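PDB 3GJY: spermidine synthase from Corynebacterium glutamicum ATCC 13032, which probably transfers an aminopropyl group from decarboxylated S-adenosylmethionine to putrescine, making spermidine in polyamine biosynthesis. Local coordinates for residues Q175-T179 / V180-E184. Numbering follows the deposited sequence.
Sequences QNFTT and VEFFE
V180 opens the helix just after T179, its N-cap residue; its side chain touches A288 and H290, and its backbone bonds that of R289. One residue on, E181 brings OE1 back alongside the threonine, 3.5 Å from T179 CB. Its carboxylate is gripped from elsewhere: OE1 accepts from the backbone N of D291 and OE2 pairs with H290 ND1. F182 supplies the capping bond, its backbone N donating to T179 OG1 over 3.2 Å in a nearly straight line (162°). That hydroxyl also hydrogen-bonds D291 OD1. With CG anti to the backbone N (chi1 172°), the F182 ring swings back over the preceding loop. There F177 CA lies over one face as a CH-pi contact, 4.1 Å from the ring centroid, while the F177 ring turns its edge to F182 in a T-shaped pair with planes at 82°. The closest ring atoms are F177 CD1 and F182 CE1, 3.8 Å apart. F183 closes the first helical turn through its N, which donates to T179 O at 3.0 Å. T179 O also stands over one face of the F183 ring, 3.1 Å from F183 CD2 and offset toward the rim. This capped turn begins helix 180-189, the helix of a beta-alpha-beta crossover between strands 160-165 and 194-202, parallel neighbours in the mixed sheet, consistent with the Rossmann-like fold of the AdoMet-dependent methyltransferase family. F177 and F182 pack against helix 148-153, whereas F183 meets E212 and M216 of helix 207-219.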
loop_
_atom_site.group_PDB
_atom_site.type_symbol
_atom_site.label_atom_id
_atom_site.label_comp_id
_atom_site.label_asym_id
_atom_site.label_seq_id
_atom_site.Cartn_x
_atom_site.Cartn_y
_atom_site.Cartn_z
ATOM N N GLN A 175 4.782 -10.111 10.939
ATOM C CA GLN A 175 5.979 -10.699 10.395
ATOM C C GLN A 175 5.698 -11.478 9.118
ATOM O O GLN A 175 6.524 -11.436 8.172
ATOM C CB GLN A 175 6.633 -11.590 11.469
ATOM C CG GLN A 175 8.066 -11.967 11.143
ATOM C CD GLN A 175 8.141 -13.272 10.426
ATOM O OE1 GLN A 175 7.109 -13.849 10.087
ATOM N NE2 GLN A 175 9.363 -13.751 10.159
ATOM N N ASN A 176 4.531 -12.111 9.033
ATOM C CA ASN A 176 4.220 -12.929 7.864
ATOM C C ASN A 176 3.946 -12.184 6.569
ATOM O O ASN A 176 3.818 -12.796 5.521
ATOM C CB ASN A 176 3.173 -14.014 8.138
ATOM C CG ASN A 176 1.835 -13.478 8.496
ATOM O OD1 ASN A 176 1.640 -12.279 8.681
ATOM N ND2 ASN A 176 0.877 -14.406 8.667
ATOM N N PHE A 177 3.927 -10.856 6.652
ATOM C CA PHE A 177 3.858 -10.008 5.475
ATOM C C PHE A 177 5.220 -9.450 5.096
ATOM O O PHE A 177 5.299 -8.608 4.199
ATOM C CB PHE A 177 2.888 -8.851 5.728
ATOM C CG PHE A 177 1.470 -9.277 5.761
ATOM C CD1 PHE A 177 0.815 -9.653 4.606
ATOM C CD2 PHE A 177 0.783 -9.346 6.985
ATOM C CE1 PHE A 177 -0.534 -10.053 4.652
ATOM C CE2 PHE A 177 -0.555 -9.755 7.022
ATOM C CZ PHE A 177 -1.205 -10.104 5.858
ATOM N N THR A 178 6.289 -9.910 5.750
ATOM C CA THR A 178 7.610 -9.311 5.532
ATOM C C THR A 178 8.697 -10.290 5.108
ATOM O O THR A 178 9.874 -9.917 5.044
ATOM C CB THR A 178 8.101 -8.554 6.788
ATOM O OG1 THR A 178 8.472 -9.503 7.782
ATOM C CG2 THR A 178 7.007 -7.624 7.305
ATOM N N THR A 179 8.305 -11.527 4.832
ATOM C CA THR A 179 9.276 -12.589 4.618
ATOM C C THR A 179 9.498 -12.864 3.144
ATOM O O THR A 179 8.658 -12.564 2.268
ATOM C CB THR A 179 8.805 -13.911 5.245
ATOM O OG1 THR A 179 7.552 -14.274 4.643
ATOM C CG2 THR A 179 8.631 -13.768 6.728
ATOM N N VAL A 180 10.623 -13.521 2.881
ATOM C CA VAL A 180 10.958 -13.965 1.528
ATOM C C VAL A 180 9.828 -14.833 0.963
ATOM O O VAL A 180 9.440 -14.679 -0.199
ATOM C CB VAL A 180 12.279 -14.730 1.554
ATOM C CG1 VAL A 180 12.486 -15.522 0.226
ATOM C CG2 VAL A 180 13.462 -13.755 1.860
ATOM N N GLU A 181 9.249 -15.689 1.798
ATOM C CA GLU A 181 8.176 -16.559 1.314
ATOM C C GLU A 181 6.962 -15.746 0.869
ATOM O O GLU A 181 6.370 -16.037 -0.175
ATOM C CB GLU A 181 7.771 -17.579 2.399
ATOM C CG GLU A 181 8.843 -18.665 2.669
ATOM C CD GLU A 181 9.976 -18.175 3.547
ATOM O OE1 GLU A 181 9.861 -17.103 4.196
ATOM O OE2 GLU A 181 11.011 -18.896 3.588
ATOM N N PHE A 182 6.612 -14.711 1.636
ATOM C CA PHE A 182 5.520 -13.826 1.227
ATOM C C PHE A 182 5.834 -13.142 -0.097
ATOM O O PHE A 182 4.995 -13.152 -0.991
ATOM C CB PHE A 182 5.230 -12.787 2.305
ATOM C CG PHE A 182 4.253 -11.727 1.873
ATOM C CD1 PHE A 182 2.903 -12.029 1.673
ATOM C CD2 PHE A 182 4.690 -10.418 1.656
ATOM C CE1 PHE A 182 2.011 -11.019 1.269
ATOM C CE2 PHE A 182 3.808 -9.430 1.271
ATOM C CZ PHE A 182 2.483 -9.721 1.064
ATOM N N PHE A 183 7.048 -12.622 -0.227
ATOM C CA PHE A 183 7.436 -11.931 -1.464
ATOM C C PHE A 183 7.433 -12.891 -2.654
ATOM O O PHE A 183 7.038 -12.508 -3.753
ATOM C CB PHE A 183 8.797 -11.233 -1.338
ATOM C CG PHE A 183 8.825 -10.205 -0.231
ATOM C CD1 PHE A 183 7.770 -9.301 -0.061
ATOM C CD2 PHE A 183 9.904 -10.166 0.663
ATOM C CE1 PHE A 183 7.800 -8.378 1.000
ATOM C CE2 PHE A 183 9.947 -9.248 1.699
ATOM C CZ PHE A 183 8.891 -8.371 1.878
ATOM N N GLU A 184 7.812 -14.160 -2.415
ATOM C CA GLU A 184 7.795 -15.162 -3.489
ATOM C C GLU A 184 6.368 -15.434 -3.967
ATOM O O GLU A 184 6.142 -15.613 -5.189
ATOM C CB GLU A 184 8.435 -16.506 -3.063
ATOM C CG GLU A 184 9.976 -16.447 -2.901
ATOM C CD GLU A 184 10.791 -16.496 -4.230
ATOM O OE1 GLU A 184 10.239 -16.288 -5.346
ATOM O OE2 GLU A 184 12.027 -16.723 -4.133
#